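Local coordinates for hypothetical protein TTHA1785 (Thermus thermophilus, PDB 2EPG) that probably joins RNA ends as a GTP- and manganese-dependent RtcB-type RNA ligase, sealing 3'-phosphate or 2',3'-cyclic phosphate ends to 5'-hydroxyl ends, at residues 157-162 with 186-192; 105-109 with 297-301; 220-225 with 236-240; 126-130 with 318-324. All coordinates share one frame; numbering follows the deposited sequence.

Interaction 1: 157-162 with 186-192; sequences KEILKE and RLPWANP
Apolar packing centres on Pro192, whose ring lies against the last turn of helix 153-162 between three side chains. The aliphatic stem of Lys161 crosses the ring at about a right angle, and its CG comes within 3.2 Å of Pro192 CD, tighter than normal carbon contact. Pro192 CG approaches CB of Leu160 at 3.9 Å, while Pro192 CB touches the outer carbons of Lys157. That lysine reaches the ring because its chain starts with CG anti to the backbone N (chi1 -152°) and then bends at chi2. Ala190 presents its methyl to the end of the helix, with CB 3.1 Å from Leu160 O. A type I beta turn from Leu187 to Ala190 swings the chain past the C-terminal end of the helix, and Leu160 and Ala190 both rest on the long helix 288-321 as well. Polar contact between the segments runs through water. Water 1 donates to Lys161 O and to Leu187 O, each at 2.7 Å, and sits over one face of the Arg186 guanidinium. Water 2 accepts from Arg186 NE at 2.9 Å, at the edge of that group and in its plane, and donates only weakly to Lys161 O. The extended arginine chain runs alongside Glu162 O, with its CB, CG and CD each 3.6 Å from that oxygen. Glu162 itself turns its carboxylate to a salt bridge with Lys169.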
loop_
_atom_site.group_PDB
_atom_site.type_symbol
_atom_site.label_atom_id
_atom_site.label_comp_id
_atom_site.label_asym_id
_atom_site.label_seq_id
_atom_site.Cartn_x
_atom_site.Cartn_y
_atom_site.Cartn_z
ATOM N N LYS A 157 21.451 -0.793 -7.801
ATOM C CA LYS A 157 21.066 0.000 -8.968
ATOM C C LYS A 157 20.177 -0.898 -9.841
ATOM O O LYS A 157 19.156 -0.469 -10.385
ATOM C CB LYS A 157 22.314 0.395 -9.760
ATOM C CG LYS A 157 22.216 1.682 -10.538
ATOM C CD LYS A 157 22.484 2.901 -9.658
ATOM C CE LYS A 157 22.725 4.144 -10.516
ATOM N NZ LYS A 157 22.963 5.381 -9.704
ATOM N N GLU A 158 20.590 -2.148 -9.985
ATOM C CA GLU A 158 19.817 -3.108 -10.752
ATOM C C GLU A 158 18.502 -3.375 -9.994
ATOM O O GLU A 158 17.447 -3.543 -10.606
ATOM C CB GLU A 158 20.622 -4.396 -10.932
ATOM C CG GLU A 158 21.868 -4.172 -11.759
ATOM C CD GLU A 158 22.673 -5.433 -11.967
ATOM O OE1 GLU A 158 22.389 -6.435 -11.274
ATOM O OE2 GLU A 158 23.594 -5.414 -12.816
ATOM N N ILE A 159 18.574 -3.379 -8.668
ATOM C CA ILE A 159 17.388 -3.604 -7.855
ATOM C C ILE A 159 16.346 -2.523 -8.122
ATOM O O ILE A 159 15.161 -2.818 -8.265
ATOM C CB ILE A 159 17.745 -3.663 -6.343
ATOM C CG1 ILE A 159 18.458 -4.990 -6.048
ATOM C CG2 ILE A 159 16.492 -3.596 -5.484
ATOM C CD1 ILE A 159 18.873 -5.168 -4.613
ATOM N N LEU A 160 16.787 -1.273 -8.238
ATOM C CA LEU A 160 15.849 -0.190 -8.492
ATOM C C LEU A 160 15.107 -0.349 -9.812
ATOM O O LEU A 160 13.992 0.155 -9.971
ATOM C CB LEU A 160 16.558 1.167 -8.474
ATOM C CG LEU A 160 17.305 1.572 -7.203
ATOM C CD1 LEU A 160 17.745 3.039 -7.328
ATOM C CD2 LEU A 160 16.429 1.392 -5.990
ATOM N N LYS A 161 15.726 -1.047 -10.759
ATOM C CA LYS A 161 15.126 -1.241 -12.070
ATOM C C LYS A 161 14.313 -2.509 -12.188
ATOM O O LYS A 161 13.256 -2.528 -12.827
ATOM C CB LYS A 161 16.216 -1.288 -13.151
ATOM C CG LYS A 161 16.941 0.019 -13.388
ATOM C CD LYS A 161 18.123 -0.139 -14.366
ATOM C CE LYS A 161 19.201 -1.057 -13.776
ATOM N NZ LYS A 161 20.400 -1.199 -14.649
ATOM N N GLU A 162 14.810 -3.572 -11.566
ATOM C CA GLU A 162 14.175 -4.878 -11.677
ATOM C C GLU A 162 13.178 -5.250 -10.584
ATOM O O GLU A 162 12.326 -6.106 -10.800
ATOM C CB GLU A 162 15.267 -5.961 -11.798
ATOM C CG GLU A 162 14.736 -7.390 -12.057
ATOM C CD GLU A 162 15.849 -8.418 -12.284
ATOM O OE1 GLU A 162 15.588 -9.639 -12.146
ATOM O OE2 GLU A 162 16.980 -8.005 -12.617
ATOM N N ARG A 186 7.525 -5.077 -9.751
ATOM C CA ARG A 186 8.316 -4.262 -10.669
ATOM C C ARG A 186 7.501 -3.242 -11.427
ATOM O O ARG A 186 6.650 -3.618 -12.237
ATOM C CB ARG A 186 9.008 -5.151 -11.713
ATOM C CG ARG A 186 9.849 -4.411 -12.763
ATOM C CD ARG A 186 10.415 -5.403 -13.795
ATOM N NE ARG A 186 11.326 -4.808 -14.780
ATOM C CZ ARG A 186 10.948 -4.183 -15.896
ATOM N NH1 ARG A 186 11.869 -3.681 -16.716
ATOM N NH2 ARG A 186 9.663 -4.068 -16.201
ATOM N N LEU A 187 7.725 -1.955 -11.168
ATOM C CA LEU A 187 7.022 -0.951 -11.954
ATOM C C LEU A 187 7.912 -0.849 -13.190
ATOM O O LEU A 187 9.137 -0.779 -13.077
ATOM C CB LEU A 187 6.918 0.387 -11.225
ATOM C CG LEU A 187 5.564 0.546 -10.526
ATOM C CD1 LEU A 187 5.435 -0.506 -9.432
ATOM C CD2 LEU A 187 5.438 1.946 -9.945
ATOM N N PRO A 188 7.309 -0.864 -14.387
ATOM C CA PRO A 188 8.043 -0.795 -15.654
ATOM C C PRO A 188 8.860 0.437 -16.015
ATOM O O PRO A 188 9.762 0.338 -16.835
ATOM C CB PRO A 188 6.955 -1.058 -16.690
ATOM C CG PRO A 188 5.741 -0.421 -16.038
ATOM C CD PRO A 188 5.855 -0.936 -14.624
ATOM N N TRP A 189 8.585 1.590 -15.427
ATOM C CA TRP A 189 9.337 2.769 -15.843
ATOM C C TRP A 189 10.561 3.185 -15.026
ATOM O O TRP A 189 11.240 4.156 -15.372
ATOM C CB TRP A 189 8.367 3.946 -15.988
ATOM C CG TRP A 189 7.340 3.735 -17.078
ATOM C CD1 TRP A 189 6.075 4.254 -17.125
ATOM C CD2 TRP A 189 7.497 2.959 -18.279
ATOM N NE1 TRP A 189 5.435 3.847 -18.272
ATOM C CE2 TRP A 189 6.286 3.051 -18.999
ATOM C CE3 TRP A 189 8.542 2.191 -18.814
ATOM C CZ2 TRP A 189 6.092 2.408 -20.230
ATOM C CZ3 TRP A 189 8.348 1.551 -20.037
ATOM C CH2 TRP A 189 7.132 1.663 -20.728
ATOM N N ALA A 190 10.874 2.440 -13.970
ATOM C CA ALA A 190 12.011 2.786 -13.125
ATOM C C ALA A 190 13.269 3.148 -13.904
ATOM O O ALA A 190 13.600 2.508 -14.893
ATOM C CB ALA A 190 12.317 1.647 -12.170
ATOM N N ASN A 191 13.949 4.197 -13.443
ATOM C CA ASN A 191 15.200 4.660 -14.025
ATOM C C ASN A 191 16.040 5.203 -12.877
ATOM O O ASN A 191 15.798 6.304 -12.394
ATOM C CB ASN A 191 14.976 5.793 -15.030
ATOM C CG ASN A 191 16.272 6.269 -15.663
ATOM O OD1 ASN A 191 17.353 6.134 -15.079
ATOM N ND2 ASN A 191 16.171 6.833 -16.863
ATOM N N PRO A 192 17.049 4.450 -12.428
ATOM C CA PRO A 192 17.855 4.972 -11.320
ATOM C C PRO A 192 18.525 6.316 -11.621
ATOM O O PRO A 192 18.826 7.068 -10.706
ATOM C CB PRO A 192 18.882 3.860 -11.075
ATOM C CG PRO A 192 18.240 2.637 -11.658
ATOM C CD PRO A 192 17.579 3.161 -12.898
HETATM O O HOH W 1 11.562 -0.978 -14.336
HETATM O O HOH W 2 14.198 -4.815 -15.138
#

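Interaction 2: 105-109 with 297-301; sequences FDINC and MAAAA
Asn108 ND2 donates to Ala301 O at 2.9 Å, the one hydrogen bond across this buried contact. The N-H...O angle is 154°, and the oxygen lies close to the amide plane of Asn108, although the donor is tilted 30° from the carbonyl plane of Ala301. With CG anti to the backbone N (chi1 -169°), the asparagine lays its CB over the alanine, 3.8 Å from Ala301 CB, and carries the amide on to the carbonyl. OD1 has a hydrogen-bond partner outside the two segments, so both ends of the amide are held. The loop 105-109 leads into strand 110-119 through a type II beta turn from Asp106 to Cys109, closed by Cys109 N to Asp106 O. This turn belongs to the probable metal and nucleotide centre of the RtcB fold: Asp106 is a predicted manganese ligand, and its backbone oxygen accepts from Asn340, a predicted GMP-binding residue. Beside the asparagine, Ile107 supplies the apolar half of the contact. Its CG2 methyl packs on helix 288-321 between Met297, a selenomethionine here, and the two alanines that follow a turn later. CG2 meets Met297 CG at 3.7 Å and Ala300 CB at 4.0 Å, and also lies 3.6 Å from Met297 O. The isoleucine and selenomethionine side chains cross at nearly a right angle, with Ile107 CD1 also touching Met297 CG. The small methyls of Ala300 and Ala301 allow the loop backbone to come close, the CA atoms of Asn108 and Ala301 being 4.9 Å apart.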
loop_
_atom_site.group_PDB
_atom_site.type_symbol
_atom_site.label_atom_id
_atom_site.label_comp_id
_atom_site.label_asym_id
_atom_site.label_seq_id
_atom_site.Cartn_x
_atom_site.Cartn_y
_atom_site.Cartn_z
ATOM N N PHE A 105 4.886 10.829 0.640
ATOM C CA PHE A 105 6.325 10.731 0.763
ATOM C C PHE A 105 6.883 9.324 0.796
ATOM O O PHE A 105 7.879 9.052 0.130
ATOM C CB PHE A 105 6.815 11.585 1.940
ATOM C CG PHE A 105 6.973 13.046 1.567
ATOM C CD1 PHE A 105 5.852 13.855 1.377
ATOM C CD2 PHE A 105 8.232 13.566 1.249
ATOM C CE1 PHE A 105 5.983 15.160 0.862
ATOM C CE2 PHE A 105 8.373 14.863 0.734
ATOM C CZ PHE A 105 7.252 15.658 0.537
ATOM N N ASP A 106 6.250 8.411 1.521
ATOM C CA ASP A 106 6.783 7.060 1.532
ATOM C C ASP A 106 6.248 6.260 0.336
ATOM O O ASP A 106 5.266 5.538 0.435
ATOM C CB ASP A 106 6.467 6.346 2.837
ATOM C CG ASP A 106 7.259 5.044 2.985
ATOM O OD1 ASP A 106 7.231 4.439 4.080
ATOM O OD2 ASP A 106 7.905 4.623 2.002
ATOM N N ILE A 107 6.914 6.425 -0.802
ATOM C CA ILE A 107 6.550 5.756 -2.036
ATOM C C ILE A 107 6.560 4.258 -1.867
ATOM O O ILE A 107 7.543 3.658 -1.418
ATOM C CB ILE A 107 7.487 6.168 -3.183
ATOM C CG1 ILE A 107 7.355 7.683 -3.402
ATOM C CG2 ILE A 107 7.131 5.393 -4.482
ATOM C CD1 ILE A 107 8.362 8.282 -4.386
ATOM N N ASN A 108 5.435 3.664 -2.244
ATOM C CA ASN A 108 5.199 2.232 -2.139
ATOM C C ASN A 108 5.345 1.699 -0.737
ATOM O O ASN A 108 5.819 0.583 -0.541
ATOM C CB ASN A 108 6.068 1.404 -3.084
ATOM C CG ASN A 108 5.613 -0.073 -3.157
ATOM O OD1 ASN A 108 4.581 -0.454 -2.572
ATOM N ND2 ASN A 108 6.375 -0.900 -3.872
ATOM N N CYS A 109 4.982 2.519 0.247
ATOM C CA CYS A 109 4.938 2.037 1.617
ATOM C C CYS A 109 3.828 1.021 1.329
ATOM O O CYS A 109 2.837 1.353 0.654
ATOM C CB CYS A 109 4.397 3.118 2.566
ATOM S SG CYS A 109 3.896 2.500 4.213
HETATM N N MSE A 297 10.094 7.598 -9.188
HETATM C CA MSE A 297 9.088 7.063 -8.270
HETATM C C MSE A 297 9.012 5.551 -8.468
HETATM O O MSE A 297 8.933 4.796 -7.512
HETATM C CB MSE A 297 7.731 7.716 -8.554
HETATM C CG MSE A 297 6.638 7.327 -7.595
HETATM SE SE MSE A 297 5.092 6.733 -8.626
HETATM C CE MSE A 297 4.335 8.437 -9.041
ATOM N N ALA A 298 9.058 5.120 -9.722
ATOM C CA ALA A 298 9.019 3.702 -10.029
ATOM C C ALA A 298 10.236 3.003 -9.432
ATOM O O ALA A 298 10.134 1.869 -8.960
ATOM C CB ALA A 298 8.990 3.487 -11.553
ATOM N N ALA A 299 11.385 3.674 -9.472
ATOM C CA ALA A 299 12.619 3.108 -8.926
ATOM C C ALA A 299 12.455 2.974 -7.411
ATOM O O ALA A 299 12.828 1.968 -6.816
ATOM C CB ALA A 299 13.822 4.013 -9.262
ATOM N N ALA A 300 11.870 3.990 -6.790
ATOM C CA ALA A 300 11.650 3.942 -5.361
ATOM C C ALA A 300 10.678 2.790 -5.044
ATOM O O ALA A 300 10.876 2.037 -4.092
ATOM C CB ALA A 300 11.077 5.268 -4.886
ATOM N N ALA A 301 9.626 2.653 -5.849
ATOM C CA ALA A 301 8.661 1.585 -5.613
ATOM C C ALA A 301 9.329 0.208 -5.714
ATOM O O ALA A 301 9.064 -0.672 -4.906
ATOM C CB ALA A 301 7.496 1.695 -6.614
#

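Interaction 3: 220-225 with 236-240; sequences QYVDEV and LFKGQ
Val222 is the tight centre of the contact, held by backbone bonds on both of its polar atoms. Its N donates to Gln240 O at 2.8 Å, and its O accepts from Gly239 N, also at 2.8 Å, with the latter nearly straight at 173°. Tyr221 CA adds a C-H...O contact to the same Gln240 oxygen at 3.0 Å. The valine branches point into the bend of 236-240, where CG2 meets Leu236 CD2 at 3.9 Å and approaches Gln240 OE1. These bonds extend the antiparallel pairing of strands 216-225 and 240-247 into a type II beta turn from Phe237 to Gln240. Gly239 takes the positive-phi place in that turn (phi 89°), while OE1 of Gln240 receives Phe237 N at 3.0 Å across its mouth. The other side of the Gln240 amide is used too, as NE2 donates to Ser116 O and Gly235 O. Toward solvent the fit is looser. Lys238 lies extended along the strand, its CE 3.6 Å from Asp223 O, and its ammonium stays 6.0 Å (NZ to OE2) from the carboxylate of Glu224. The carboxylate of Asp223 turns away to a salt bridge with Arg478 on the neighbouring strand 474-486.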
loop_
_atom_site.group_PDB
_atom_site.type_symbol
_atom_site.label_atom_id
_atom_site.label_comp_id
_atom_site.label_asym_id
_atom_site.label_seq_id
_atom_site.Cartn_x
_atom_site.Cartn_y
_atom_site.Cartn_z
ATOM N N GLN A 220 0.793 -13.377 13.193
ATOM C CA GLN A 220 -0.604 -13.358 13.606
ATOM C C GLN A 220 -1.251 -14.708 13.307
ATOM O O GLN A 220 -0.612 -15.644 12.793
ATOM C CB GLN A 220 -1.372 -12.289 12.792
ATOM C CG GLN A 220 -0.544 -11.102 12.286
ATOM C CD GLN A 220 -1.070 -10.487 10.976
ATOM O OE1 GLN A 220 -1.059 -11.131 9.913
ATOM N NE2 GLN A 220 -1.529 -9.246 11.050
ATOM N N TYR A 221 -2.531 -14.806 13.638
ATOM C CA TYR A 221 -3.273 -16.008 13.316
ATOM C C TYR A 221 -4.631 -15.552 12.794
ATOM O O TYR A 221 -5.125 -14.487 13.160
ATOM C CB TYR A 221 -3.408 -16.954 14.527
ATOM C CG TYR A 221 -4.233 -16.446 15.694
ATOM C CD1 TYR A 221 -3.646 -15.707 16.727
ATOM C CD2 TYR A 221 -5.595 -16.731 15.777
ATOM C CE1 TYR A 221 -4.395 -15.269 17.813
ATOM C CE2 TYR A 221 -6.353 -16.300 16.853
ATOM C CZ TYR A 221 -5.749 -15.571 17.868
ATOM O OH TYR A 221 -6.508 -15.144 18.927
ATOM N N VAL A 222 -5.205 -16.333 11.893
ATOM C CA VAL A 222 -6.504 -16.000 11.330
ATOM C C VAL A 222 -7.524 -16.332 12.424
ATOM O O VAL A 222 -7.596 -17.479 12.853
ATOM C CB VAL A 222 -6.777 -16.862 10.076
ATOM C CG1 VAL A 222 -8.153 -16.571 9.526
ATOM C CG2 VAL A 222 -5.707 -16.593 9.022
ATOM N N ASP A 223 -8.283 -15.352 12.910
ATOM C CA ASP A 223 -9.255 -15.682 13.948
ATOM C C ASP A 223 -10.700 -15.703 13.444
ATOM O O ASP A 223 -11.610 -16.101 14.173
ATOM C CB ASP A 223 -9.112 -14.759 15.176
ATOM C CG ASP A 223 -9.894 -13.472 15.054
ATOM O OD1 ASP A 223 -10.124 -12.823 16.099
ATOM O OD2 ASP A 223 -10.271 -13.095 13.931
ATOM N N GLU A 224 -10.907 -15.299 12.192
ATOM C CA GLU A 224 -12.244 -15.308 11.632
ATOM C C GLU A 224 -12.206 -15.382 10.109
ATOM O O GLU A 224 -11.370 -14.740 9.464
ATOM C CB GLU A 224 -12.998 -14.053 12.087
ATOM C CG GLU A 224 -14.509 -14.213 12.135
ATOM C CD GLU A 224 -15.153 -13.364 13.227
ATOM O OE1 GLU A 224 -15.230 -12.124 13.058
ATOM O OE2 GLU A 224 -15.570 -13.944 14.259
ATOM N N VAL A 225 -13.097 -16.185 9.539
ATOM C CA VAL A 225 -13.183 -16.316 8.093
ATOM C C VAL A 225 -14.596 -15.907 7.680
ATOM O O VAL A 225 -15.574 -16.472 8.174
ATOM C CB VAL A 225 -12.899 -17.760 7.638
ATOM C CG1 VAL A 225 -13.239 -17.913 6.165
ATOM C CG2 VAL A 225 -11.421 -18.097 7.883
ATOM N N LEU A 236 -6.370 -19.422 2.951
ATOM C CA LEU A 236 -6.520 -18.986 4.336
ATOM C C LEU A 236 -7.466 -19.913 5.109
ATOM O O LEU A 236 -8.432 -20.422 4.548
ATOM C CB LEU A 236 -7.092 -17.562 4.378
ATOM C CG LEU A 236 -6.159 -16.392 4.069
ATOM C CD1 LEU A 236 -6.957 -15.080 3.976
ATOM C CD2 LEU A 236 -5.094 -16.308 5.184
ATOM N N PHE A 237 -7.175 -20.143 6.386
ATOM C CA PHE A 237 -8.040 -20.957 7.245
ATOM C C PHE A 237 -7.909 -20.489 8.696
ATOM O O PHE A 237 -6.867 -19.983 9.104
ATOM C CB PHE A 237 -7.734 -22.465 7.112
ATOM C CG PHE A 237 -6.359 -22.869 7.570
ATOM C CD1 PHE A 237 -6.139 -23.269 8.887
ATOM C CD2 PHE A 237 -5.296 -22.895 6.674
ATOM C CE1 PHE A 237 -4.879 -23.698 9.307
ATOM C CE2 PHE A 237 -4.031 -23.321 7.080
ATOM C CZ PHE A 237 -3.823 -23.724 8.401
ATOM N N LYS A 238 -8.977 -20.644 9.467
ATOM C CA LYS A 238 -8.987 -20.199 10.852
ATOM C C LYS A 238 -7.929 -20.934 11.666
ATOM O O LYS A 238 -7.729 -22.141 11.506
ATOM C CB LYS A 238 -10.385 -20.403 11.448
ATOM C CG LYS A 238 -10.547 -19.899 12.879
ATOM C CD LYS A 238 -12.012 -19.896 13.265
ATOM C CE LYS A 238 -12.199 -19.588 14.733
ATOM N NZ LYS A 238 -13.645 -19.520 15.052
ATOM N N GLY A 239 -7.228 -20.190 12.515
ATOM C CA GLY A 239 -6.182 -20.785 13.319
ATOM C C GLY A 239 -4.852 -20.767 12.596
ATOM O O GLY A 239 -3.805 -21.022 13.182
ATOM N N GLN A 240 -4.878 -20.447 11.312
ATOM C CA GLN A 240 -3.649 -20.409 10.529
ATOM C C GLN A 240 -2.715 -19.250 10.914
ATOM O O GLN A 240 -3.163 -18.124 11.167
ATOM C CB GLN A 240 -3.997 -20.333 9.047
ATOM C CG GLN A 240 -2.806 -20.159 8.132
ATOM C CD GLN A 240 -3.257 -19.791 6.749
ATOM O OE1 GLN A 240 -4.323 -19.197 6.585
ATOM N NE2 GLN A 240 -2.455 -20.127 5.744
#

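Interaction 4: 126-130 with 318-324; sequences RQKEL and AFEKVGF
Helix 127-137 begins beside the place where helix 288-321 ends, and the backbones approach most closely at Glu129 and Val322, with CA atoms 6.1 Å apart. Arg126 occupies the N-cap position of the first helix. The second finishes in a Schellman motif: Phe324 N bonds to Phe319 O, Gly323 N bonds to Glu320 O, and Gly323 is the C-prime residue with positive phi (113°). This termination leaves Val322 O facing Arg126, whose NH2 donates to it at 2.9 Å with the oxygen near the guanidinium plane. The same group lies flat on the Phe324 ring in a cation-pi stack, with centres 3.9 Å apart and planes at 14°. Arg126 and Phe324 reach each other from opposite directions, the arginine running extended from CG to NE so that its CD and NE also cover the ring rim. Bond and stack together fix the guanidinium both in its plane and on one face. On the helix-to-helix side, Val322 sets its CG1 methyl against the first turn of helix 127-137, 3.5 Å from Glu129 CB. Leu130, its first torsion (chi1 -179°) swinging the branch away from the backbone nitrogen, reaches across to the Phe319 ring. Its CD1 sits over the ring face in a CH-pi contact, 4.0 Å from the centroid, while CD2 touches the ring at CZ, 3.8 Å away. Leu118 of strand 110-119 packs against both phenylalanines, and Leu130 also meets Ile483 of strand 474-486.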
loop_
_atom_site.group_PDB
_atom_site.type_symbol
_atom_site.label_atom_id
_atom_site.label_comp_id
_atom_site.label_asym_id
_atom_site.label_seq_id
_atom_site.Cartn_x
_atom_site.Cartn_y
_atom_site.Cartn_z
ATOM N N ARG A 126 6.571 -21.908 20.923
ATOM C CA ARG A 126 7.871 -21.373 20.502
ATOM C C ARG A 126 7.793 -19.869 20.254
ATOM O O ARG A 126 8.675 -19.275 19.628
ATOM C CB ARG A 126 8.345 -22.056 19.221
ATOM C CG ARG A 126 8.228 -23.566 19.228
ATOM C CD ARG A 126 9.058 -24.145 18.107
ATOM N NE ARG A 126 8.529 -25.411 17.623
ATOM C CZ ARG A 126 9.111 -26.136 16.677
ATOM N NH1 ARG A 126 8.567 -27.279 16.279
ATOM N NH2 ARG A 126 10.244 -25.722 16.133
ATOM N N GLN A 127 6.718 -19.270 20.746
ATOM C CA GLN A 127 6.461 -17.847 20.589
ATOM C C GLN A 127 7.650 -16.962 20.982
ATOM O O GLN A 127 8.003 -16.009 20.276
ATOM C CB GLN A 127 5.227 -17.485 21.413
ATOM C CG GLN A 127 4.849 -16.040 21.373
ATOM C CD GLN A 127 3.527 -15.773 22.066
ATOM O OE1 GLN A 127 3.255 -16.302 23.146
ATOM N NE2 GLN A 127 2.705 -14.935 21.454
ATOM N N LYS A 128 8.276 -17.287 22.105
ATOM C CA LYS A 128 9.409 -16.517 22.586
ATOM C C LYS A 128 10.607 -16.700 21.663
ATOM O O LYS A 128 11.202 -15.727 21.226
ATOM C CB LYS A 128 9.749 -16.942 24.021
ATOM C CG LYS A 128 10.648 -15.986 24.782
ATOM C CD LYS A 128 12.129 -16.279 24.546
ATOM C CE LYS A 128 12.999 -15.500 25.534
ATOM N NZ LYS A 128 12.520 -15.744 26.929
ATOM N N GLU A 129 10.955 -17.947 21.363
ATOM C CA GLU A 129 12.082 -18.229 20.476
ATOM C C GLU A 129 11.951 -17.473 19.144
ATOM O O GLU A 129 12.920 -16.893 18.655
ATOM C CB GLU A 129 12.180 -19.729 20.177
ATOM C CG GLU A 129 12.479 -20.629 21.370
ATOM C CD GLU A 129 11.366 -20.617 22.396
ATOM O OE1 GLU A 129 10.183 -20.622 21.993
ATOM O OE2 GLU A 129 11.671 -20.611 23.605
ATOM N N LEU A 130 10.751 -17.490 18.567
ATOM C CA LEU A 130 10.502 -16.831 17.287
ATOM C C LEU A 130 10.646 -15.318 17.400
ATOM O O LEU A 130 11.310 -14.691 16.578
ATOM C CB LEU A 130 9.110 -17.206 16.770
ATOM C CG LEU A 130 8.680 -16.631 15.416
ATOM C CD1 LEU A 130 9.669 -17.045 14.329
ATOM C CD2 LEU A 130 7.266 -17.125 15.080
ATOM N N ALA A 318 14.027 -16.908 10.247
ATOM C CA ALA A 318 13.728 -16.899 11.665
ATOM C C ALA A 318 12.883 -18.113 12.061
ATOM O O ALA A 318 13.121 -18.714 13.104
ATOM C CB ALA A 318 13.018 -15.608 12.043
ATOM N N PHE A 319 11.907 -18.494 11.238
ATOM C CA PHE A 319 11.078 -19.647 11.592
ATOM C C PHE A 319 11.945 -20.897 11.638
ATOM O O PHE A 319 11.865 -21.691 12.574
ATOM C CB PHE A 319 9.935 -19.843 10.587
ATOM C CG PHE A 319 8.705 -19.015 10.886
ATOM C CD1 PHE A 319 7.519 -19.629 11.276
ATOM C CD2 PHE A 319 8.730 -17.628 10.767
ATOM C CE1 PHE A 319 6.360 -18.870 11.545
ATOM C CE2 PHE A 319 7.582 -16.863 11.035
ATOM C CZ PHE A 319 6.400 -17.488 11.423
ATOM N N GLU A 320 12.790 -21.051 10.629
ATOM C CA GLU A 320 13.678 -22.197 10.548
ATOM C C GLU A 320 14.688 -22.236 11.710
ATOM O O GLU A 320 14.972 -23.295 12.257
ATOM C CB GLU A 320 14.398 -22.175 9.199
ATOM C CG GLU A 320 13.492 -22.522 8.050
ATOM C CD GLU A 320 13.978 -21.982 6.725
ATOM O OE1 GLU A 320 15.165 -21.603 6.642
ATOM O OE2 GLU A 320 13.168 -21.941 5.766
ATOM N N LYS A 321 15.211 -21.076 12.090
ATOM C CA LYS A 321 16.174 -20.991 13.181
ATOM C C LYS A 321 15.588 -21.557 14.481
ATOM O O LYS A 321 16.309 -22.139 15.291
ATOM C CB LYS A 321 16.596 -19.526 13.376
ATOM C CG LYS A 321 17.932 -19.318 14.079
ATOM C CD LYS A 321 17.819 -19.586 15.562
ATOM C CE LYS A 321 19.147 -19.370 16.275
ATOM N NZ LYS A 321 19.047 -19.722 17.727
ATOM N N VAL A 322 14.281 -21.406 14.680
ATOM C CA VAL A 322 13.659 -21.911 15.900
ATOM C C VAL A 322 13.061 -23.307 15.773
ATOM O O VAL A 322 12.324 -23.747 16.656
ATOM C CB VAL A 322 12.568 -20.966 16.426
ATOM C CG1 VAL A 322 13.191 -19.615 16.797
ATOM C CG2 VAL A 322 11.480 -20.798 15.378
ATOM N N GLY A 323 13.356 -23.997 14.673
ATOM C CA GLY A 323 12.866 -25.354 14.534
ATOM C C GLY A 323 11.843 -25.705 13.474
ATOM O O GLY A 323 11.611 -26.886 13.233
ATOM N N PHE A 324 11.216 -24.713 12.849
ATOM C CA PHE A 324 10.233 -25.020 11.822
ATOM C C PHE A 324 10.940 -25.134 10.485
ATOM O O PHE A 324 11.455 -24.139 9.966
ATOM C CB PHE A 324 9.162 -23.929 11.742
ATOM C CG PHE A 324 8.339 -23.793 12.984
ATOM C CD1 PHE A 324 8.575 -22.759 13.880
ATOM C CD2 PHE A 324 7.322 -24.694 13.259
ATOM C CE1 PHE A 324 7.810 -22.621 15.030
ATOM C CE2 PHE A 324 6.544 -24.567 14.408
ATOM C CZ PHE A 324 6.789 -23.526 15.299
#

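How the interactions relate
Helix 288-321 ties together interactions 2 and 4: its first half carries the loop at 105-109, and its C-terminal end meets helix 127-137. Interaction 2 is wholly buried, about 10 Å from the centre of the chain to its own centre, and relies on one hydrogen bond from a side-chain amide and on close apolar packing. Interaction 1 packs directly against it, Ala190 and Leu187 touching Ala298, but lies farther out and brings in water and long charged chains. Interactions 3 and 4 are peripheral, with nearest atoms about 7 Å apart. Interaction 3 is mainly backbone pairing at a strand end, whereas interaction 4 joins two helix ends through an arginine-aromatic stack and apolar side chains.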